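Uncharacterized protein ygiD (Escherichia coli, PDB 2PW6) opens the aromatic ring of DOPA between carbons 4 and 5 in vitro as a zinc-dependent extradiol dioxygenase whose physiological substrate is unknown. Local coordinates at residues 175-180 with 232-237; 45-50 with 133-138. All blocks are in the same frame, centred on the assembly; numbering follows the deposited sequence.

Contact 1 (175-180 with 232-237); sequences VVHNLR and PEHYLP. With ZN (zinc ion), chain D; ZN (zinc ion), chain B.
His177 and His234 lie face to face, their ring centroids 3.6 Å apart and their planes tilted by 15°. The overlap begins at the root of the His177 side chain, where CB lies against CB of His234. CG is anti to the backbone N of His177 (chi1 -174°) and sits 3.8 Å from CG of His234; further out, CD2 is 3.4 Å from CD2 of His234. The tip, NE2, stands over the centre of the His234 ring, 3.4 Å from CE1; it is hydrogen-bonded to Asp86 of the second subunit. On the remaining branch ND1 binds one zinc ion at 2.0 Å, and the carbonyl O of His177 binds the same ion. Leu179 CD2 covers the opposite face, toward the rim. This pair belongs to the metal centre of a LigB-type extradiol dioxygenase: His234 NE2 binds a second zinc ion at 2.0 Å together with His22, His57 and Asp86 of the second subunit. His177, also an experimentally identified zinc ligand, here binds the other ion. Beyond the metal, Glu233 OE2, through its anti lone pair, accepts a nearly straight bond (3.1 Å) from His234 ND1, lying in the ring plane, while OE1 is bonded to Thr231. An alanine at Glu233 would probably deprive ND1 of this acceptor and weaken control over the rotation of the His234 ring, leaving Thr231 OG1 without its carboxylate partner. Beside the rings, Val175 CA meets the edge of the Tyr235 ring at CD1, 3.9 Å away, while Tyr235 OH is bonded to the carbonyl of Leu216.

Contact 2 (45-50 with 133-138); sequences LPRPQA and DADIPM
Ile136 sets its CD1 methyl against Arg47 and Pro48, and it has the most surface buried by the contact. CD1 reaches Pro48 CD at 3.6 Å, the isoleucine chain running about at a right angle to the proline ring, and it also lies over one face of the Arg47 guanidinium. Its CG2 branch, anti to the backbone N, heads instead for the backbone of Pro48 and Ala50. Arg47 has an apolar flank, with CD 3.9 Å from Ile136 CD1, and a charged tip. Its chain bends at chi2 (96°), and the guanidinium reaches Asp135, where Arg47 NH2 forms a salt bridge of 2.7 Å with Asp135 OD2. OD2 lies near the guanidinium plane, at its edge, but the carboxylate stands at 86° to it and the hydrogen bond is weak in its angle (128°), so the pair is probably held more by charge than by direction. A water bridges the two segments: it accepts from Arg47 NH2 at 3.0 Å and donates to the carbonyl O of Asp135. At the other end Pro137 packs on Gln49 and Ala50: CD is 3.3 Å from Gln49 O, CB 4.2 Å from Ala50 CB, and Pro137 O 3.2 Å from Ala50 CA in a CA-H...O contact. Tyr131 touches both Pro48 and Ile136. The contact joins the loop between helix 33-44 and strand 50-60 to that between helix 121-130 and strand 138-144 of the mixed sheet. Pro137 forms a backbone hydrogen bond with Ile51, beginning the parallel pairing of the two strands, while Ala50 bonds on to Met168 of strand 167-173.

The two contacts lie on opposite sides of the chain's centre, their own centres 27 Å apart and their nearest atoms about 14 Å apart. Parallel strands of the mixed sheet connect them. Strand 50-60 starts in contact 2 at Ala50 and carries Ala56 and the zinc ligand His57 up to His234 of contact 1; strand 167-173 starts beside contact 2 and leads into the loop holding 175-180. Contact 1 thus sits by the C-terminal ends of these strands, at the metal centre, whereas contact 2 joins loops at their N-terminal ends, away from the annotated sites. Along the chain, contact 2 is complete before contact 1 begins.

Contact 1 (175-180 with 232-237)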
ATOM      1  N   VAL A 175      -7.589   1.228  16.021  1.00 36.54           N
ATOM      2  CA  VAL A 175      -7.943   0.347  17.123  1.00 36.53           C
ATOM      3  C   VAL A 175      -9.057  -0.690  16.768  1.00 37.43           C
ATOM      4  O   VAL A 175      -9.183  -1.744  17.454  1.00 38.26           O
ATOM      5  CB  VAL A 175      -8.299   1.142  18.395  1.00 37.60           C
ATOM      6  CG1 VAL A 175      -7.197   2.146  18.709  1.00 37.67           C
ATOM      7  CG2 VAL A 175      -9.681   1.847  18.257  1.00 35.37           C
ATOM      8  N   VAL A 176      -9.803  -0.430  15.690  1.00 37.11           N
ATOM      9  CA  VAL A 176     -10.673  -1.453  15.062  1.00 38.13           C
ATOM     10  C   VAL A 176     -10.342  -1.592  13.597  1.00 37.98           C
ATOM     11  O   VAL A 176     -10.404  -0.608  12.827  1.00 37.79           O
ATOM     12  CB  VAL A 176     -12.251  -1.168  15.176  1.00 38.43           C
ATOM     13  CG1 VAL A 176     -13.045  -2.337  14.576  1.00 37.69           C
ATOM     14  CG2 VAL A 176     -12.682  -0.890  16.610  1.00 37.22           C
ATOM     15  N   HIS A 177     -10.023  -2.820  13.185  1.00 38.26           N
ATOM     16  CA  HIS A 177      -9.469  -2.969  11.867  1.00 38.55           C
ATOM     17  C   HIS A 177      -9.629  -4.362  11.319  1.00 39.76           C
ATOM     18  O   HIS A 177      -8.699  -5.185  11.372  1.00 41.30           O
ATOM     19  CB  HIS A 177      -7.970  -2.534  11.845  1.00 37.77           C
ATOM     20  CG  HIS A 177      -7.372  -2.535  10.471  1.00 35.06           C
ATOM     21  ND1 HIS A 177      -7.031  -3.706   9.807  1.00 32.18           N
ATOM     22  CD2 HIS A 177      -7.118  -1.513   9.614  1.00 30.83           C
ATOM     23  CE1 HIS A 177      -6.519  -3.381   8.625  1.00 34.60           C
ATOM     24  NE2 HIS A 177      -6.580  -2.063   8.478  1.00 33.92           N
ATOM     25  N   ASN A 178     -10.795  -4.607  10.742  1.00 41.48           N
ATOM     26  CA  ASN A 178     -11.107  -5.890  10.140  1.00 41.85           C
ATOM     27  C   ASN A 178     -11.667  -5.545   8.787  1.00 42.14           C
ATOM     28  O   ASN A 178     -12.769  -5.014   8.707  1.00 42.79           O
ATOM     29  CB  ASN A 178     -12.111  -6.683  10.995  1.00 41.76           C
ATOM     30  CG  ASN A 178     -12.261  -8.145  10.530  1.00 42.04           C
ATOM     31  OD1 ASN A 178     -12.182  -8.419   9.351  1.00 41.65           O
ATOM     32  ND2 ASN A 178     -12.427  -9.077  11.475  1.00 41.57           N
ATOM     33  N   LEU A 179     -10.867  -5.769   7.734  1.00 42.50           N
ATOM     34  CA  LEU A 179     -11.242  -5.364   6.359  1.00 42.51           C
ATOM     35  C   LEU A 179     -12.180  -6.365   5.689  1.00 42.27           C
ATOM     36  O   LEU A 179     -12.756  -6.093   4.646  1.00 41.31           O
ATOM     37  CB  LEU A 179      -9.993  -5.074   5.494  1.00 42.64           C
ATOM     38  CG  LEU A 179      -9.130  -3.909   6.054  1.00 42.49           C
ATOM     39  CD1 LEU A 179      -8.048  -3.524   5.119  1.00 42.54           C
ATOM     40  CD2 LEU A 179      -9.967  -2.692   6.354  1.00 42.54           C
ATOM     41  N   ARG A 180     -12.328  -7.525   6.313  1.00 42.92           N
ATOM     42  CA  ARG A 180     -13.361  -8.470   5.921  1.00 44.15           C
ATOM     43  C   ARG A 180     -14.773  -8.032   6.315  1.00 44.95           C
ATOM     44  O   ARG A 180     -15.729  -8.602   5.818  1.00 45.21           O
ATOM     45  CB  ARG A 180     -13.115  -9.808   6.571  1.00 43.73           C
ATOM     46  CG  ARG A 180     -11.831 -10.450   6.223  1.00 43.41           C
ATOM     47  CD  ARG A 180     -11.624 -11.446   7.310  1.00 45.00           C
ATOM     48  NE  ARG A 180     -10.354 -12.105   7.204  1.00 46.06           N
ATOM     49  CZ  ARG A 180      -9.711 -12.647   8.228  1.00 46.70           C
ATOM     50  NH1 ARG A 180     -10.224 -12.608   9.467  1.00 41.51           N
ATOM     51  NH2 ARG A 180      -8.541 -13.227   7.991  1.00 46.60           N
ATOM     52  N   PRO A 232      -2.372  -8.172  15.298  1.00 37.60           N
ATOM     53  CA  PRO A 232      -2.241  -7.025  16.169  1.00 36.83           C
ATOM     54  C   PRO A 232      -1.789  -5.673  15.579  1.00 35.41           C
ATOM     55  O   PRO A 232      -1.945  -4.695  16.274  1.00 36.58           O
ATOM     56  CB  PRO A 232      -1.223  -7.514  17.229  1.00 36.91           C
ATOM     57  CG  PRO A 232      -0.991  -8.956  16.953  1.00 37.40           C
ATOM     58  CD  PRO A 232      -1.251  -9.112  15.501  1.00 37.62           C
ATOM     59  N   GLU A 233      -1.305  -5.603  14.339  1.00 34.54           N
ATOM     60  CA  GLU A 233      -0.440  -4.472  13.874  1.00 34.55           C
ATOM     61  C   GLU A 233      -1.089  -3.087  13.894  1.00 33.73           C
ATOM     62  O   GLU A 233      -0.446  -2.112  14.255  1.00 32.77           O
ATOM     63  CB  GLU A 233       0.198  -4.749  12.493  1.00 34.19           C
ATOM     64  CG  GLU A 233      -0.740  -4.547  11.287  1.00 37.56           C
ATOM     65  CD  GLU A 233      -1.858  -5.598  11.204  1.00 38.45           C
ATOM     66  OE1 GLU A 233      -1.569  -6.765  11.546  1.00 40.56           O
ATOM     67  OE2 GLU A 233      -2.999  -5.264  10.788  1.00 37.32           O
ATOM     68  N   HIS A 234      -2.377  -2.998  13.541  1.00 32.70           N
ATOM     69  CA  HIS A 234      -3.065  -1.688  13.530  1.00 30.48           C
ATOM     70  C   HIS A 234      -3.473  -1.152  14.876  1.00 30.23           C
ATOM     71  O   HIS A 234      -3.745   0.057  15.029  1.00 30.58           O
ATOM     72  CB  HIS A 234      -4.232  -1.667  12.567  1.00 30.15           C
ATOM     73  CG  HIS A 234      -3.860  -1.329  11.154  1.00 22.30           C
ATOM     74  ND1 HIS A 234      -3.396  -2.268  10.271  1.00 25.80           N
ATOM     75  CD2 HIS A 234      -4.047  -0.206  10.431  1.00 24.68           C
ATOM     76  CE1 HIS A 234      -3.250  -1.730   9.076  1.00 20.11           C
ATOM     77  NE2 HIS A 234      -3.634  -0.466   9.141  1.00 21.51           N
ATOM     78  N   TYR A 235      -3.484  -2.039  15.861  1.00 30.89           N
ATOM     79  CA  TYR A 235      -3.741  -1.661  17.236  1.00 31.65           C
ATOM     80  C   TYR A 235      -2.497  -1.304  18.105  1.00 31.77           C
ATOM     81  O   TYR A 235      -2.526  -0.367  18.931  1.00 30.94           O
ATOM     82  CB  TYR A 235      -4.463  -2.819  17.884  1.00 33.17           C
ATOM     83  CG  TYR A 235      -4.791  -2.568  19.306  1.00 35.45           C
ATOM     84  CD1 TYR A 235      -5.906  -1.807  19.642  1.00 37.72           C
ATOM     85  CD2 TYR A 235      -3.985  -3.092  20.344  1.00 35.23           C
ATOM     86  CE1 TYR A 235      -6.236  -1.559  20.986  1.00 38.43           C
ATOM     87  CE2 TYR A 235      -4.303  -2.841  21.695  1.00 36.11           C
ATOM     88  CZ  TYR A 235      -5.433  -2.067  22.004  1.00 38.99           C
ATOM     89  OH  TYR A 235      -5.803  -1.797  23.333  1.00 38.57           O
ATOM     90  N   LEU A 236      -1.440  -2.091  17.938  1.00 31.69           N
ATOM     91  CA  LEU A 236      -0.192  -1.973  18.725  1.00 33.17           C
ATOM     92  C   LEU A 236       0.414  -0.555  18.809  1.00 32.68           C
ATOM     93  O   LEU A 236       0.960  -0.210  19.862  1.00 32.56           O
ATOM     94  CB  LEU A 236       0.883  -2.973  18.225  1.00 33.19           C
ATOM     95  CG  LEU A 236       0.661  -4.458  18.580  1.00 35.03           C
ATOM     96  CD1 LEU A 236       1.739  -5.414  17.942  1.00 34.55           C
ATOM     97  CD2 LEU A 236       0.568  -4.680  20.119  1.00 35.02           C
ATOM     98  N   PRO A 237       0.296   0.259  17.732  1.00 32.58           N
ATOM     99  CA  PRO A 237       0.844   1.595  17.739  1.00 33.73           C
ATOM    100  C   PRO A 237       0.329   2.494  18.836  1.00 35.65           C
ATOM    101  O   PRO A 237       1.076   3.365  19.298  1.00 37.19           O
ATOM    102  CB  PRO A 237       0.458   2.143  16.347  1.00 32.84           C
ATOM    103  CG  PRO A 237       0.366   0.970  15.515  1.00 31.11           C
ATOM    104  CD  PRO A 237      -0.270  -0.048  16.400  1.00 33.00           C
TER
HETATM  105 ZN    ZN D 274      -6.807  -5.704  10.195  0.50 12.55          ZN
HETATM  106 ZN    ZN B 272      -3.685   0.840   7.651  1.00 23.09          ZN

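Contact 2 (45-50 with 133-138)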
ATOM      1  N   LEU A  45       0.014  22.201  17.581  1.00 60.52           N
ATOM      2  CA  LEU A  45       0.973  21.575  18.491  1.00 59.27           C
ATOM      3  C   LEU A  45       2.348  22.226  18.380  1.00 58.38           C
ATOM      4  O   LEU A  45       2.711  22.747  17.315  1.00 57.52           O
ATOM      5  CB  LEU A  45       1.061  20.062  18.266  1.00 59.27           C
ATOM      6  CG  LEU A  45      -0.179  19.222  18.571  1.00 58.49           C
ATOM      7  CD1 LEU A  45       0.067  17.796  18.123  1.00 58.14           C
ATOM      8  CD2 LEU A  45      -0.575  19.270  20.046  1.00 56.70           C
ATOM      9  N   PRO A  46       3.106  22.220  19.492  1.00 58.07           N
ATOM     10  CA  PRO A  46       4.492  22.664  19.452  1.00 57.95           C
ATOM     11  C   PRO A  46       5.252  21.943  18.335  1.00 57.62           C
ATOM     12  O   PRO A  46       5.271  20.721  18.275  1.00 57.57           O
ATOM     13  CB  PRO A  46       5.038  22.275  20.840  1.00 58.02           C
ATOM     14  CG  PRO A  46       4.008  21.336  21.431  1.00 58.14           C
ATOM     15  CD  PRO A  46       2.714  21.790  20.849  1.00 58.03           C
ATOM     16  N   ARG A  47       5.807  22.732  17.431  1.00 57.26           N
ATOM     17  CA  ARG A  47       6.664  22.272  16.357  1.00 56.86           C
ATOM     18  C   ARG A  47       7.847  21.458  16.911  1.00 55.82           C
ATOM     19  O   ARG A  47       8.560  21.937  17.800  1.00 55.66           O
ATOM     20  CB  ARG A  47       7.165  23.497  15.605  1.00 57.17           C
ATOM     21  CG  ARG A  47       8.048  23.205  14.446  1.00 60.13           C
ATOM     22  CD  ARG A  47       7.264  23.194  13.163  1.00 64.05           C
ATOM     23  NE  ARG A  47       8.158  23.496  12.053  1.00 66.23           N
ATOM     24  CZ  ARG A  47       7.757  23.758  10.817  1.00 68.91           C
ATOM     25  NH1 ARG A  47       6.461  23.746  10.513  1.00 69.82           N
ATOM     26  NH2 ARG A  47       8.664  24.026   9.882  1.00 70.21           N
ATOM     27  N   PRO A  48       8.028  20.207  16.412  1.00 54.57           N
ATOM     28  CA  PRO A  48       9.105  19.317  16.867  1.00 53.41           C
ATOM     29  C   PRO A  48      10.440  19.541  16.168  1.00 52.05           C
ATOM     30  O   PRO A  48      10.481  19.855  14.979  1.00 50.78           O
ATOM     31  CB  PRO A  48       8.583  17.898  16.528  1.00 52.68           C
ATOM     32  CG  PRO A  48       7.325  18.079  15.791  1.00 53.45           C
ATOM     33  CD  PRO A  48       7.167  19.535  15.428  1.00 54.26           C
ATOM     34  N   GLN A  49      11.513  19.347  16.935  1.00 51.72           N
ATOM     35  CA  GLN A  49      12.876  19.261  16.407  1.00 51.57           C
ATOM     36  C   GLN A  49      12.979  18.116  15.418  1.00 50.04           C
ATOM     37  O   GLN A  49      13.651  18.251  14.386  1.00 50.11           O
ATOM     38  CB  GLN A  49      13.881  19.061  17.538  1.00 52.15           C
ATOM     39  CG  GLN A  49      14.802  20.268  17.798  1.00 57.03           C
ATOM     40  CD  GLN A  49      14.034  21.558  18.089  1.00 61.28           C
ATOM     41  OE1 GLN A  49      13.561  22.246  17.169  1.00 62.12           O
ATOM     42  NE2 GLN A  49      13.923  21.900  19.376  1.00 61.55           N
ATOM     43  N   ALA A  50      12.298  17.010  15.750  1.00 47.91           N
ATOM     44  CA  ALA A  50      12.227  15.788  14.931  1.00 46.15           C
ATOM     45  C   ALA A  50      11.060  14.847  15.364  1.00 45.19           C
ATOM     46  O   ALA A  50      10.430  15.031  16.416  1.00 43.45           O
ATOM     47  CB  ALA A  50      13.562  15.039  14.949  1.00 45.39           C
ATOM     48  N   ASP A 133       4.645  20.459   4.305  1.00 52.51           N
ATOM     49  CA  ASP A 133       5.876  20.855   3.625  1.00 53.94           C
ATOM     50  C   ASP A 133       6.997  19.809   3.707  1.00 53.69           C
ATOM     51  O   ASP A 133       8.037  19.952   3.056  1.00 53.46           O
ATOM     52  CB  ASP A 133       6.345  22.235   4.119  1.00 54.69           C
ATOM     53  CG  ASP A 133       5.533  23.373   3.507  1.00 57.44           C
ATOM     54  OD1 ASP A 133       5.727  23.654   2.296  1.00 59.90           O
ATOM     55  OD2 ASP A 133       4.698  23.974   4.231  1.00 59.47           O
ATOM     56  N   ALA A 134       6.762  18.750   4.486  1.00 53.33           N
ATOM     57  CA  ALA A 134       7.745  17.694   4.691  1.00 52.81           C
ATOM     58  C   ALA A 134       9.111  18.305   5.063  1.00 52.53           C
ATOM     59  O   ALA A 134      10.139  17.987   4.453  1.00 51.54           O
ATOM     60  CB  ALA A 134       7.836  16.788   3.453  1.00 51.98           C
ATOM     61  N   ASP A 135       9.083  19.181   6.072  1.00 52.73           N
ATOM     62  CA  ASP A 135      10.271  19.943   6.524  1.00 53.70           C
ATOM     63  C   ASP A 135      10.690  19.646   7.962  1.00 53.08           C
ATOM     64  O   ASP A 135      11.555  20.342   8.526  1.00 53.82           O
ATOM     65  CB  ASP A 135      10.045  21.461   6.365  1.00 53.99           C
ATOM     66  CG  ASP A 135       8.831  21.980   7.167  1.00 56.56           C
ATOM     67  OD1 ASP A 135       7.965  21.179   7.599  1.00 57.24           O
ATOM     68  OD2 ASP A 135       8.726  23.216   7.339  1.00 61.26           O
ATOM     69  N   ILE A 136      10.057  18.639   8.561  1.00 51.82           N
ATOM     70  CA  ILE A 136      10.419  18.173   9.901  1.00 50.62           C
ATOM     71  C   ILE A 136      11.297  16.914   9.790  1.00 50.13           C
ATOM     72  O   ILE A 136      10.907  15.948   9.134  1.00 49.61           O
ATOM     73  CB  ILE A 136       9.160  17.955  10.782  1.00 50.45           C
ATOM     74  CG1 ILE A 136       8.290  19.236  10.723  1.00 51.00           C
ATOM     75  CG2 ILE A 136       9.555  17.500  12.188  1.00 49.15           C
ATOM     76  CD1 ILE A 136       7.421  19.501  11.882  1.00 50.88           C
ATOM     77  N   PRO A 137      12.503  16.944  10.401  1.00 49.59           N
ATOM     78  CA  PRO A 137      13.399  15.788  10.322  1.00 48.75           C
ATOM     79  C   PRO A 137      12.753  14.582  10.984  1.00 48.22           C
ATOM     80  O   PRO A 137      11.955  14.739  11.908  1.00 47.36           O
ATOM     81  CB  PRO A 137      14.639  16.243  11.098  1.00 48.56           C
ATOM     82  CG  PRO A 137      14.565  17.763  11.058  1.00 49.50           C
ATOM     83  CD  PRO A 137      13.104  18.042  11.185  1.00 49.70           C
HETATM   84  N   MSE A 138      13.102  13.391  10.515  1.00 47.65           N
HETATM   85  CA  MSE A 138      12.292  12.224  10.793  1.00 49.09           C
HETATM   86  C   MSE A 138      13.065  10.919  10.779  1.00 44.98           C
HETATM   87  O   MSE A 138      14.014  10.756  10.036  1.00 44.23           O
HETATM   88  CB  MSE A 138      11.148  12.177   9.778  1.00 48.19           C
HETATM   89  CG  MSE A 138       9.987  11.311  10.150  1.00 51.78           C
HETATM   90 SE   MSE A 138       8.502  11.589   8.859  1.00 59.78          SE
HETATM   91  CE  MSE A 138       7.531  12.982   9.787  1.00 50.21           C
TER
HETATM   92  O   HOH W   1      10.981  22.431  10.904  1.00 54.39           O